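Local coordinates for membrane lipoprotein TpN32 (Treponema pallidum, PDB 1XS5) that binds L-methionine as a periplasmic binding protein of the NlpA lipoprotein family, probably to serve methionine uptake, at residues V103-N108 / D166-N171; E83-Y88 / L117-A122. All coordinates share one frame; numbering follows the deposited sequence.

Contact 1: residues V103-N108 / D166-N171. With MET (methionine), chain B.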
loop_
_atom_site.group_PDB
_atom_site.type_symbol
_atom_site.label_atom_id
_atom_site.label_comp_id
_atom_site.label_asym_id
_atom_site.label_seq_id
_atom_site.Cartn_x
_atom_site.Cartn_y
_atom_site.Cartn_z
ATOM N N VAL A 103 -11.528 8.795 18.683
ATOM C CA VAL A 103 -11.554 7.472 18.015
ATOM C C VAL A 103 -10.727 7.499 16.713
ATOM O O VAL A 103 -11.007 8.300 15.818
ATOM C CB VAL A 103 -13.020 7.024 17.630
ATOM C CG1 VAL A 103 -12.977 5.721 16.804
ATOM C CG2 VAL A 103 -13.868 6.811 18.885
ATOM N N ILE A 104 -9.701 6.666 16.616
ATOM C CA ILE A 104 -8.863 6.640 15.403
ATOM C C ILE A 104 -8.954 5.251 14.751
ATOM O O ILE A 104 -8.643 4.233 15.373
ATOM C CB ILE A 104 -7.380 6.980 15.749
ATOM C CG1 ILE A 104 -7.295 8.397 16.335
ATOM C CG2 ILE A 104 -6.510 6.887 14.503
ATOM C CD1 ILE A 104 -5.840 8.908 16.566
ATOM N N ALA A 105 -9.383 5.213 13.490
ATOM C CA ALA A 105 -9.524 3.967 12.754
ATOM C C ALA A 105 -8.226 3.669 12.020
ATOM O O ALA A 105 -7.632 4.572 11.429
ATOM C CB ALA A 105 -10.657 4.105 11.733
ATOM N N ILE A 106 -7.823 2.405 12.011
ATOM C CA ILE A 106 -6.613 1.988 11.327
ATOM C C ILE A 106 -6.845 0.703 10.527
ATOM O O ILE A 106 -7.838 -0.014 10.750
ATOM C CB ILE A 106 -5.474 1.748 12.357
ATOM C CG1 ILE A 106 -5.864 0.639 13.329
ATOM C CG2 ILE A 106 -5.216 3.020 13.187
ATOM C CD1 ILE A 106 -4.792 0.460 14.436
ATOM N N PRO A 107 -5.908 0.350 9.638
ATOM C CA PRO A 107 -6.073 -0.857 8.842
ATOM C C PRO A 107 -6.148 -2.091 9.724
ATOM O O PRO A 107 -5.545 -2.134 10.791
ATOM C CB PRO A 107 -4.812 -0.876 7.968
ATOM C CG PRO A 107 -4.523 0.556 7.759
ATOM C CD PRO A 107 -4.727 1.115 9.175
ATOM N N ASN A 108 -6.871 -3.104 9.263
ATOM C CA ASN A 108 -6.989 -4.338 10.056
ATOM C C ASN A 108 -6.180 -5.517 9.514
ATOM O O ASN A 108 -6.280 -6.629 10.043
ATOM C CB ASN A 108 -8.468 -4.723 10.238
ATOM C CG ASN A 108 -9.045 -5.431 9.030
ATOM O OD1 ASN A 108 -8.436 -5.484 7.953
ATOM N ND2 ASN A 108 -10.247 -5.977 9.202
ATOM N N ASP A 166 -12.954 10.326 14.676
ATOM C CA ASP A 166 -12.165 11.544 14.870
ATOM C C ASP A 166 -10.967 11.615 13.918
ATOM O O ASP A 166 -10.557 12.705 13.512
ATOM C CB ASP A 166 -11.696 11.605 16.335
ATOM C CG ASP A 166 -12.882 11.721 17.303
ATOM O OD1 ASP A 166 -13.644 12.700 17.141
ATOM O OD2 ASP A 166 -13.040 10.849 18.192
ATOM N N GLY A 167 -10.390 10.460 13.602
ATOM C CA GLY A 167 -9.287 10.438 12.640
ATOM C C GLY A 167 -9.144 9.040 12.046
ATOM O O GLY A 167 -9.782 8.090 12.516
ATOM N N ALA A 168 -8.307 8.898 11.016
ATOM C CA ALA A 168 -8.079 7.601 10.416
ATOM C C ALA A 168 -6.718 7.598 9.742
ATOM O O ALA A 168 -6.318 8.623 9.135
ATOM C CB ALA A 168 -9.143 7.305 9.365
ATOM N N VAL A 169 -6.013 6.477 9.878
ATOM C CA VAL A 169 -4.690 6.291 9.222
ATOM C C VAL A 169 -5.067 5.531 7.950
ATOM O O VAL A 169 -5.441 4.354 8.016
ATOM C CB VAL A 169 -3.771 5.463 10.119
ATOM C CG1 VAL A 169 -2.454 5.194 9.419
ATOM C CG2 VAL A 169 -3.511 6.270 11.448
ATOM N N ILE A 170 -4.942 6.203 6.792
ATOM C CA ILE A 170 -5.413 5.633 5.528
ATOM C C ILE A 170 -4.326 5.387 4.506
ATOM O O ILE A 170 -3.520 6.281 4.252
ATOM C CB ILE A 170 -6.530 6.558 4.908
ATOM C CG1 ILE A 170 -7.641 6.781 5.947
ATOM C CG2 ILE A 170 -7.236 5.848 3.684
ATOM C CD1 ILE A 170 -8.708 7.801 5.545
ATOM N N ASN A 171 -4.270 4.165 3.951
ATOM C CA ASN A 171 -3.261 3.875 2.912
ATOM C C ASN A 171 -3.374 4.925 1.788
ATOM O O ASN A 171 -4.495 5.303 1.395
ATOM C CB ASN A 171 -3.487 2.536 2.216
ATOM C CG ASN A 171 -3.519 1.371 3.194
ATOM O OD1 ASN A 171 -4.507 1.184 3.894
ATOM N ND2 ASN A 171 -2.431 0.616 3.255
HETATM N N MET B . -0.698 0.732 -1.756
HETATM C CA MET B . -0.674 0.234 -0.332
HETATM C C MET B . 0.278 1.032 0.584
HETATM O O MET B . -0.131 1.406 1.711
HETATM C CB MET B . -0.255 -1.252 -0.293
HETATM C CG MET B . -0.499 -1.873 1.067
HETATM S SD MET B . 0.010 -3.602 1.200
HETATM C CE MET B . -1.437 -4.382 0.370
HETATM O OXT MET B . 1.432 1.271 0.162
#
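I104 and A105 run alongside G167 and A168 as neighbouring parallel strands in the mixed sheet of one lobe of a periplasmic-binding-protein fold. G167 brings no side chain to the face that I104 occupies, and CG2 of I104 lies 4.0 Å from G167 O, next to bare backbone. Further along that face V169 stands as a bump beside I106: their CG2 methyls meet at 4.1 Å, the two branches running abreast on one heading, with A116 and L117 of helix 110-122 packed over them. On the other face the methyls of A105 and A168 meet, 4.3 Å apart at CB, and L158 of helix 158-161 settles against A105. Backbone bonds hold the register: A105 N gives to G167 O, and V169 N reaches A105 O at 2.9 Å. At the outer end D166 holds CG anti to its carbonyl carbon (chi1 -64°), bringing OD2 to V103 N, which bonds to its anti lone pair (2.6 Å, 167°). At the opposite end CD of the P107 ring presses at 3.5 Å against V169 O, a buried oxygen without a hydrogen-bond partner, while N171 ND2 points almost straight at the carboxylate O of the bound methionine, 2.9 Å away.

Contact 2: residues E83-Y88 / L117-A122; sequences EPLALY and LRLLEA. With MET (methionine), chain B.
L119 carries its CG anti to the backbone N (chi1 177°), which sends both methyls off helix 117-122 toward L85 and L87. L85 and L87 also hold CG anti to the backbone N and come to meet it from the other segment. The L119 fork parts between them: CD1 sits against CG of L85 at 3.8 Å and against the L85 carbonyl O at 3.4 Å, whereas CD2 reaches CB of L87 at 4.2 Å. The next residue, L120, adds its CD2, which meets CD2 of L87 tip to tip at 4.3 Å. This is a helix laid across one face of the mixed sheet, as in the alpha/beta lobes of periplasmic binding proteins; helix and strand 86-88 are inclined at 76°, their axes 9.1 Å apart. No hydrogen bond crosses the interface, and V169 of strand 167-170 joins the apolar layer by touching L85, L87 and L119. Upstream of the leucines the chain leads into the pocket, where E83 OE1 accepts a hydrogen bond from the amino N of the bound methionine at 2.7 Å. The same oxygen has a weak hydrogen bond from the N173 backbone N.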
loop_
_atom_site.group_PDB
_atom_site.type_symbol
_atom_site.label_atom_id
_atom_site.label_comp_id
_atom_site.label_asym_id
_atom_site.label_seq_id
_atom_site.Cartn_x
_atom_site.Cartn_y
_atom_site.Cartn_z
ATOM N N GLU A 83 4.110 5.150 -1.230
ATOM C CA GLU A 83 2.831 5.863 -1.037
ATOM C C GLU A 83 2.824 6.144 0.473
ATOM O O GLU A 83 2.425 5.259 1.251
ATOM C CB GLU A 83 1.679 4.887 -1.271
ATOM C CG GLU A 83 0.914 4.939 -2.477
ATOM C CD GLU A 83 0.028 3.679 -2.573
ATOM O OE1 GLU A 83 -0.780 3.408 -1.656
ATOM O OE2 GLU A 83 0.183 2.957 -3.561
ATOM N N PRO A 84 3.240 7.338 0.905
ATOM C CA PRO A 84 3.240 7.592 2.349
ATOM C C PRO A 84 1.897 7.417 3.027
ATOM O O PRO A 84 0.831 7.853 2.532
ATOM C CB PRO A 84 3.754 9.039 2.474
ATOM C CG PRO A 84 4.543 9.262 1.173
ATOM C CD PRO A 84 3.643 8.547 0.156
ATOM N N LEU A 85 1.970 6.737 4.170
ATOM C CA LEU A 85 0.787 6.503 5.020
ATOM C C LEU A 85 0.645 7.739 5.918
ATOM O O LEU A 85 1.657 8.242 6.452
ATOM C CB LEU A 85 1.038 5.296 5.903
ATOM C CG LEU A 85 -0.110 4.883 6.815
ATOM C CD1 LEU A 85 -1.234 4.337 5.929
ATOM C CD2 LEU A 85 0.369 3.800 7.752
ATOM N N ALA A 86 -0.588 8.224 6.094
ATOM C CA ALA A 86 -0.820 9.396 6.935
ATOM C C ALA A 86 -2.084 9.274 7.795
ATOM O O ALA A 86 -2.980 8.492 7.472
ATOM C CB ALA A 86 -0.976 10.653 6.031
ATOM N N LEU A 87 -2.115 10.058 8.867
ATOM C CA LEU A 87 -3.280 10.190 9.745
ATOM C C LEU A 87 -4.039 11.378 9.175
ATOM O O LEU A 87 -3.459 12.421 8.942
ATOM C CB LEU A 87 -2.849 10.531 11.176
ATOM C CG LEU A 87 -3.963 10.974 12.141
ATOM C CD1 LEU A 87 -4.994 9.862 12.398
ATOM C CD2 LEU A 87 -3.301 11.333 13.485
ATOM N N TYR A 88 -5.334 11.209 8.934
ATOM C CA TYR A 88 -6.202 12.248 8.401
ATOM C C TYR A 88 -7.315 12.466 9.415
ATOM O O TYR A 88 -7.580 11.598 10.250
ATOM C CB TYR A 88 -6.843 11.786 7.076
ATOM C CG TYR A 88 -5.850 11.475 5.956
ATOM C CD1 TYR A 88 -5.359 12.491 5.135
ATOM C CD2 TYR A 88 -5.386 10.181 5.757
ATOM C CE1 TYR A 88 -4.413 12.212 4.119
ATOM C CE2 TYR A 88 -4.456 9.888 4.756
ATOM C CZ TYR A 88 -3.982 10.911 3.947
ATOM O OH TYR A 88 -3.055 10.629 2.986
ATOM N N LEU A 117 0.213 1.727 13.515
ATOM C CA LEU A 117 0.483 1.859 14.958
ATOM C C LEU A 117 1.847 2.567 15.176
ATOM O O LEU A 117 1.969 3.404 16.083
ATOM C CB LEU A 117 0.452 0.460 15.606
ATOM C CG LEU A 117 -0.975 -0.150 15.691
ATOM C CD1 LEU A 117 -0.895 -1.635 16.195
ATOM C CD2 LEU A 117 -1.833 0.657 16.628
ATOM N N ARG A 118 2.838 2.255 14.331
ATOM C CA ARG A 118 4.151 2.905 14.443
ATOM C C ARG A 118 4.112 4.386 13.983
ATOM O O ARG A 118 4.924 5.225 14.415
ATOM C CB ARG A 118 5.212 2.074 13.722
ATOM C CG ARG A 118 5.340 0.725 14.404
ATOM C CD ARG A 118 6.752 0.176 14.520
ATOM N NE ARG A 118 6.818 -0.971 15.445
ATOM C CZ ARG A 118 6.561 -2.241 15.117
ATOM N NH1 ARG A 118 6.216 -2.571 13.860
ATOM N NH2 ARG A 118 6.651 -3.185 16.055
ATOM N N LEU A 119 3.155 4.709 13.124
ATOM C CA LEU A 119 2.925 6.101 12.713
ATOM C C LEU A 119 2.373 6.870 13.932
ATOM O O LEU A 119 2.839 7.968 14.265
ATOM C CB LEU A 119 1.915 6.123 11.551
ATOM C CG LEU A 119 1.472 7.489 11.023
ATOM C CD1 LEU A 119 0.816 7.278 9.638
ATOM C CD2 LEU A 119 0.467 8.157 12.026
ATOM N N LEU A 120 1.356 6.304 14.590
ATOM C CA LEU A 120 0.747 6.929 15.783
ATOM C C LEU A 120 1.787 6.995 16.913
ATOM O O LEU A 120 1.813 7.930 17.681
ATOM C CB LEU A 120 -0.473 6.090 16.246
ATOM C CG LEU A 120 -1.623 6.111 15.202
ATOM C CD1 LEU A 120 -2.781 5.219 15.675
ATOM C CD2 LEU A 120 -2.125 7.508 15.024
ATOM N N GLU A 121 2.650 5.985 17.007
ATOM C CA GLU A 121 3.690 6.027 18.045
ATOM C C GLU A 121 4.631 7.233 17.786
ATOM O O GLU A 121 4.952 8.004 18.708
ATOM C CB GLU A 121 4.475 4.710 18.014
ATOM C CG GLU A 121 5.662 4.629 18.951
ATOM C CD GLU A 121 6.327 3.247 18.919
ATOM O OE1 GLU A 121 6.658 2.787 17.800
ATOM O OE2 GLU A 121 6.523 2.630 20.003
ATOM N N ALA A 122 5.072 7.385 16.533
ATOM C CA ALA A 122 5.948 8.486 16.127
ATOM C C ALA A 122 5.308 9.853 16.415
ATOM O O ALA A 122 6.015 10.836 16.714
ATOM C CB ALA A 122 6.273 8.359 14.609
HETATM N N MET B . -0.698 0.732 -1.756
HETATM C CA MET B . -0.674 0.234 -0.332
HETATM C C MET B . 0.278 1.032 0.584
HETATM O O MET B . -0.131 1.406 1.711
HETATM C CB MET B . -0.255 -1.252 -0.293
HETATM C CG MET B . -0.499 -1.873 1.067
HETATM S SD MET B . 0.010 -3.602 1.200
HETATM C CE MET B . -1.437 -4.382 0.370
HETATM O OXT MET B . 1.432 1.271 0.162
#

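How the contacts relate
Contacts 1 and 2 belong to one sheet and its covering helix, with centres about 9 Å apart. Strand 167-170 lies between strands 103-107 and 86-88, and on its second edge it pairs antiparallel: A168 O and Y88 N are 2.8 Å apart, I170 N and A86 O 3.1 Å, both probable hydrogen bonds. V169 links the apolar layers, its CG1 lying 3.5 Å from CG of L85. Strand 103-107 leads directly into helix 110-122, so contact 2 packs the following helix back over the sheet of contact 1. Both meet the alpha-carbon end of the methionine, N171 at its carboxylate and E83 at its amino group, with R115 and N198 also hydrogen-bonded to the ligand.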